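Local coordinates for protein beta-galactosidase (Streptococcus pneumoniae, PDB 4CUB) that binds a galactose-containing sugar, probably as a carbohydrate-binding module that directs the parent beta-galactosidase to its glycan targets, at residues T50-S55 with N167-S172; V31-D36 with P45-T50. All blocks are in the same frame, centred on the assembly; numbering follows the deposited sequence.

Both contacts lie in the galactose-binding-like beta-sandwich. Contact 2 (31-36 with 45-50) closes first along the chain. Contact 1 (50-55 with 167-172) follows and spans 111 intervening residues. T50 belongs to both, and their centres are about 14 Å apart. They also share a sheet: strand 49-50 pairs antiparallel with strand 170-177. The two contacts touch where S172 OG packs on R48 CD at 3.3 Å. Both reach the galactose: W52 in contact 1 lies against the sugar, and R48 in contact 2 hydrogen-bonds to it. N47 binds the calcium ion and the next residue, R48, binds the sugar, so adjacent residues join the two sites.

Contact 1 (T50-S55 with N167-S172); sequences TNWNRS and NKRGTS. With GAL (beta-D-galactopyranose), chain C.
T50 and S172 form an antiparallel, non-hydrogen-bonded pair where strand 49-50 pairs with strand 170-177 of the galactose-binding-like beta-sandwich. Their side chains lie on the same face, with T50 CG2 3.4 Å from S172 OG. T50 OG1 also makes an ST turn with W52 N, and D29 is its partner outside the contact.

Hydrogen bonds continue the pairing. N51 N donates to T171 O, while N51 OD1 accepts from T171 N at 2.8 Å, nearly head-on. With its CG between backbone N and carbonyl carbon (chi1 65°), the N51 side chain takes the place of a backbone acceptor. A type II turn from N51 to R54 then brings N53 N to R169 O at 2.9 Å.

At the sugar the contacts are van der Waals. Galactose C5 lies over one face of the W52 ring, offset toward the rim, and N53 CB packs on the opposite face. W52 CZ2 sits over the R169 guanidinium face, 3.4 Å from NH1, with the two planes 46° apart.

R169 NH2 donates within its guanidinium plane to N53 OD1 at 2.8 Å, meeting that oxygen from above the amide plane. Water 2 joins N53 OD1 to R169 NE.

Contact 2 (V31-D36 with P45-T50); sequences VSNVND and PANRWT. With CA (calcium ion), chain E; GAL (beta-D-galactopyranose), chain C; EDO (1,2-ethanediol), chain G.
V34 and V31 pack against W49 on the tight side. V34 CG1 lies 3.4 Å from W49 CB, and the two side chains run alongside each other. V31 meets the indole further out, with its CB 3.7 Å from W49 CD1. The W49 ring is buried: its CG is anti to the backbone N (chi1 167°), which carries the indole in among A22, A59 and V61. Its NE1 has a partner in S25.

Next to this apolar layer lies the calcium ion. N33 O, D36 OD1 and N47 OD1 bind it, and L38 O, T174 O and E175 OE1 complete the shell. A calcium ion is a common structural element of galactose-binding-like beta-sandwiches, and here it ties the loop at 31-36 to the chain entering strand 49-50 and to strand 170-177. The D36 and N47 side chains come at each other from opposite directions and bind the ion at roughly a right angle. The second atom of each flat group is used too: N47 ND2 donates to D36 OD2 at 2.9 Å, on the syn lone pair. Carboxylate and amide are nearly coplanar, 27° apart. With OD1 on the metal and ND2 donating to D36, the flip of the N47 amide is set.

The more open side is at N33, which is partly exposed. Its ND2 donates to R48 O at 3.1 Å from well above the carbonyl plane. The same nitrogen donates to ethanediol O1, probably from the crystallisation liquor. Ethanediol O2 takes a weak bond from R48 N.

R48 leaves the backbone away from the 31-36 loop. Extended from CG to NE, it reaches the sugar and donates from NE to galactose O3 at 3.0 Å and from NH2 to O4 at 2.7 Å.

Contact 1 (T50-S55 with N167-S172)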
# COMPACT_ATOMS: atom_id res chain seq x y z
N THR A 50 4.67 9.09 -2.10
CA THR A 50 5.71 9.32 -1.07
C THR A 50 5.07 10.06 0.05
O THR A 50 4.05 10.71 -0.17
CB THR A 50 6.92 10.20 -1.52
OG1 THR A 50 6.56 11.59 -1.47
CG2 THR A 50 7.43 9.83 -2.91
N ASN A 51 5.66 9.98 1.24
CA ASN A 51 5.38 10.96 2.28
C ASN A 51 6.54 11.94 2.51
O ASN A 51 6.82 12.33 3.65
CB ASN A 51 4.90 10.29 3.58
CG ASN A 51 5.96 9.41 4.25
OD1 ASN A 51 7.02 9.11 3.68
ND2 ASN A 51 5.67 9.00 5.49
N TRP A 52 7.20 12.35 1.42
CA TRP A 52 8.35 13.28 1.51
C TRP A 52 7.96 14.58 2.23
O TRP A 52 7.01 15.24 1.82
CB TRP A 52 8.85 13.62 0.11
CG TRP A 52 10.03 14.61 0.03
CD1 TRP A 52 11.36 14.31 0.09
CD2 TRP A 52 9.95 16.04 -0.22
NE1 TRP A 52 12.12 15.47 -0.06
CE2 TRP A 52 11.28 16.53 -0.26
CE3 TRP A 52 8.89 16.94 -0.40
CZ2 TRP A 52 11.57 17.90 -0.46
CZ3 TRP A 52 9.17 18.29 -0.58
CH2 TRP A 52 10.51 18.75 -0.62
N ASN A 53 8.67 14.91 3.31
CA ASN A 53 8.53 16.19 3.99
C ASN A 53 7.18 16.32 4.65
O ASN A 53 6.71 17.42 4.87
CB ASN A 53 8.74 17.38 3.03
CG ASN A 53 9.04 18.68 3.76
OD1 ASN A 53 9.72 18.67 4.78
ND2 ASN A 53 8.54 19.80 3.24
N ARG A 54 6.54 15.19 4.95
CA ARG A 54 5.34 15.17 5.78
C ARG A 54 5.78 15.05 7.26
O ARG A 54 6.94 14.68 7.54
CB ARG A 54 4.44 14.02 5.32
CG ARG A 54 3.99 14.18 3.85
CD ARG A 54 3.24 15.52 3.65
NE ARG A 54 1.90 15.46 4.22
CZ ARG A 54 0.95 16.39 4.12
NH1 ARG A 54 1.16 17.55 3.47
NH2 ARG A 54 -0.23 16.17 4.67
N SER A 55 4.88 15.39 8.18
CA SER A 55 5.22 15.50 9.61
C SER A 55 5.45 14.18 10.36
O SER A 55 6.28 14.09 11.25
CB SER A 55 4.18 16.35 10.34
OG SER A 55 2.88 15.92 10.03
N ASN A 167 18.20 8.73 7.02
CA ASN A 167 18.89 9.61 6.08
C ASN A 167 18.00 10.12 4.92
O ASN A 167 18.52 10.62 3.94
CB ASN A 167 20.16 8.92 5.54
CG ASN A 167 19.84 7.74 4.61
OD1 ASN A 167 18.72 7.21 4.60
ND2 ASN A 167 20.82 7.32 3.83
N LYS A 168 16.67 10.00 5.04
CA LYS A 168 15.73 10.41 3.98
C LYS A 168 14.62 11.29 4.55
O LYS A 168 14.42 11.32 5.77
CB LYS A 168 15.08 9.18 3.31
CG LYS A 168 16.03 8.16 2.68
CD LYS A 168 16.62 8.69 1.37
CE LYS A 168 17.47 7.65 0.68
NZ LYS A 168 18.14 8.22 -0.52
N ARG A 169 13.87 11.97 3.69
CA ARG A 169 12.71 12.79 4.14
C ARG A 169 11.35 12.10 3.91
O ARG A 169 10.29 12.66 4.24
CB ARG A 169 12.75 14.20 3.53
CG ARG A 169 13.91 15.03 4.06
CD ARG A 169 14.11 16.33 3.28
NE ARG A 169 13.08 17.33 3.59
CZ ARG A 169 12.95 18.49 2.95
NH1 ARG A 169 13.78 18.81 1.96
NH2 ARG A 169 11.98 19.34 3.29
N GLY A 170 11.38 10.88 3.38
CA GLY A 170 10.16 10.07 3.25
C GLY A 170 10.37 8.67 2.68
O GLY A 170 11.47 8.31 2.27
N THR A 171 9.29 7.89 2.67
CA THR A 171 9.29 6.57 2.04
C THR A 171 8.66 6.77 0.66
O THR A 171 7.88 7.69 0.48
CB THR A 171 8.51 5.54 2.90
OG1 THR A 171 9.12 5.45 4.20
CG2 THR A 171 8.55 4.18 2.27
N SER A 172 8.99 5.90 -0.30
CA SER A 172 8.56 6.08 -1.67
C SER A 172 8.23 4.76 -2.33
O SER A 172 9.03 3.81 -2.25
CB SER A 172 9.68 6.78 -2.46
OG SER A 172 9.24 7.08 -3.78
C1 GAL C . 9.93 16.30 -4.24
C2 GAL C . 9.01 15.22 -4.84
C3 GAL C . 9.17 13.88 -4.11
C4 GAL C . 10.64 13.49 -3.99
C5 GAL C . 11.43 14.62 -3.32
C6 GAL C . 12.94 14.35 -3.29
O2 GAL C . 7.67 15.63 -4.77
O3 GAL C . 8.46 12.84 -4.75
O4 GAL C . 11.17 13.18 -5.27
O5 GAL C . 11.25 15.81 -4.08
O6 GAL C . 13.31 13.40 -2.32
O HOH W 1 7.24 6.25 6.03
O HOH W 2 11.78 16.89 5.81
O HOH W 3 9.15 13.62 7.00

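Contact 2 (V31-D36 with P45-T50)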
# COMPACT_ATOMS: atom_id res chain seq x y z
N VAL A 31 -1.59 8.65 -3.48
CA VAL A 31 -1.46 7.19 -3.31
C VAL A 31 -2.10 6.40 -4.48
O VAL A 31 -1.80 5.25 -4.67
CB VAL A 31 -2.01 6.69 -1.94
CG1 VAL A 31 -3.54 6.75 -1.88
CG2 VAL A 31 -1.48 5.30 -1.63
N SER A 32 -2.96 7.05 -5.27
CA SER A 32 -3.50 6.43 -6.51
C SER A 32 -2.41 6.08 -7.53
O SER A 32 -2.64 5.26 -8.41
CB SER A 32 -4.49 7.38 -7.15
OG SER A 32 -3.89 8.67 -7.33
N ASN A 33 -1.23 6.71 -7.43
CA ASN A 33 -0.04 6.32 -8.22
C ASN A 33 0.47 4.87 -8.03
O ASN A 33 0.98 4.31 -8.99
CB ASN A 33 1.11 7.30 -7.99
CG ASN A 33 0.91 8.65 -8.70
OD1 ASN A 33 0.24 8.76 -9.72
ND2 ASN A 33 1.53 9.66 -8.16
N VAL A 34 0.32 4.27 -6.84
CA VAL A 34 0.77 2.90 -6.54
C VAL A 34 -0.01 1.73 -7.19
O VAL A 34 0.47 0.60 -7.15
CB VAL A 34 0.97 2.60 -5.01
CG1 VAL A 34 1.77 3.70 -4.31
CG2 VAL A 34 -0.36 2.34 -4.29
N ASN A 35 -1.19 1.99 -7.74
CA ASN A 35 -1.92 0.93 -8.45
C ASN A 35 -2.42 1.31 -9.84
O ASN A 35 -3.42 0.77 -10.33
CB ASN A 35 -3.05 0.31 -7.59
CG ASN A 35 -4.22 1.27 -7.32
OD1 ASN A 35 -4.10 2.49 -7.44
ND2 ASN A 35 -5.36 0.71 -6.97
N ASP A 36 -1.71 2.23 -10.50
CA ASP A 36 -2.13 2.70 -11.80
C ASP A 36 -1.44 1.96 -12.95
O ASP A 36 -1.58 2.35 -14.11
CB ASP A 36 -1.91 4.21 -11.89
CG ASP A 36 -0.42 4.60 -11.82
OD1 ASP A 36 0.51 3.75 -11.82
OD2 ASP A 36 -0.18 5.81 -11.75
N PRO A 45 8.61 9.18 -16.59
CA PRO A 45 7.99 10.21 -15.76
C PRO A 45 8.12 9.90 -14.26
O PRO A 45 8.42 8.77 -13.87
CB PRO A 45 6.54 10.16 -16.20
CG PRO A 45 6.32 8.70 -16.47
CD PRO A 45 7.63 8.16 -17.01
N ALA A 46 7.92 10.92 -13.44
CA ALA A 46 7.81 10.73 -12.01
C ALA A 46 6.43 10.13 -11.73
O ALA A 46 5.40 10.66 -12.15
CB ALA A 46 8.00 12.05 -11.29
N ASN A 47 6.43 8.98 -11.06
CA ASN A 47 5.20 8.26 -10.75
C ASN A 47 5.40 7.51 -9.47
O ASN A 47 6.09 6.49 -9.45
CB ASN A 47 4.84 7.28 -11.87
CG ASN A 47 3.55 6.54 -11.56
OD1 ASN A 47 3.58 5.43 -11.04
ND2 ASN A 47 2.41 7.17 -11.83
N ARG A 48 4.78 7.98 -8.40
CA ARG A 48 5.08 7.42 -7.06
C ARG A 48 4.20 7.99 -5.98
O ARG A 48 3.71 9.11 -6.09
CB ARG A 48 6.56 7.60 -6.69
CG ARG A 48 7.07 9.04 -6.62
CD ARG A 48 8.58 9.08 -6.38
NE ARG A 48 9.15 10.43 -6.46
CZ ARG A 48 9.65 10.96 -7.56
NH1 ARG A 48 9.68 10.27 -8.72
NH2 ARG A 48 10.13 12.20 -7.53
N TRP A 49 3.94 7.18 -4.95
CA TRP A 49 3.45 7.70 -3.69
C TRP A 49 4.68 7.98 -2.86
O TRP A 49 5.63 7.19 -2.90
CB TRP A 49 2.57 6.67 -2.94
CG TRP A 49 2.33 7.11 -1.50
CD1 TRP A 49 1.34 7.95 -1.06
CD2 TRP A 49 3.12 6.77 -0.35
NE1 TRP A 49 1.44 8.12 0.30
CE2 TRP A 49 2.53 7.42 0.76
CE3 TRP A 49 4.26 5.98 -0.15
CZ2 TRP A 49 3.06 7.31 2.07
CZ3 TRP A 49 4.77 5.85 1.16
CH2 TRP A 49 4.18 6.52 2.25
N THR A 50 4.67 9.09 -2.10
CA THR A 50 5.71 9.32 -1.07
C THR A 50 5.07 10.06 0.05
O THR A 50 4.05 10.71 -0.17
CB THR A 50 6.92 10.20 -1.52
OG1 THR A 50 6.56 11.59 -1.47
CG2 THR A 50 7.43 9.83 -2.91
CA CA E . 2.50 3.41 -10.38
C1 GAL C . 9.93 16.30 -4.24
C2 GAL C . 9.01 15.22 -4.84
C3 GAL C . 9.17 13.88 -4.11
C4 GAL C . 10.64 13.49 -3.99
C5 GAL C . 11.43 14.62 -3.32
C6 GAL C . 12.94 14.35 -3.29
O2 GAL C . 7.67 15.63 -4.77
O3 GAL C . 8.46 12.84 -4.75
O4 GAL C . 11.17 13.18 -5.27
O5 GAL C . 11.25 15.81 -4.08
O6 GAL C . 13.31 13.40 -2.32
C1 EDO G . 3.24 12.27 -10.08
O1 EDO G . 2.08 12.44 -9.26
C2 EDO G . 4.48 12.37 -9.19
O2 EDO G . 4.60 11.19 -8.38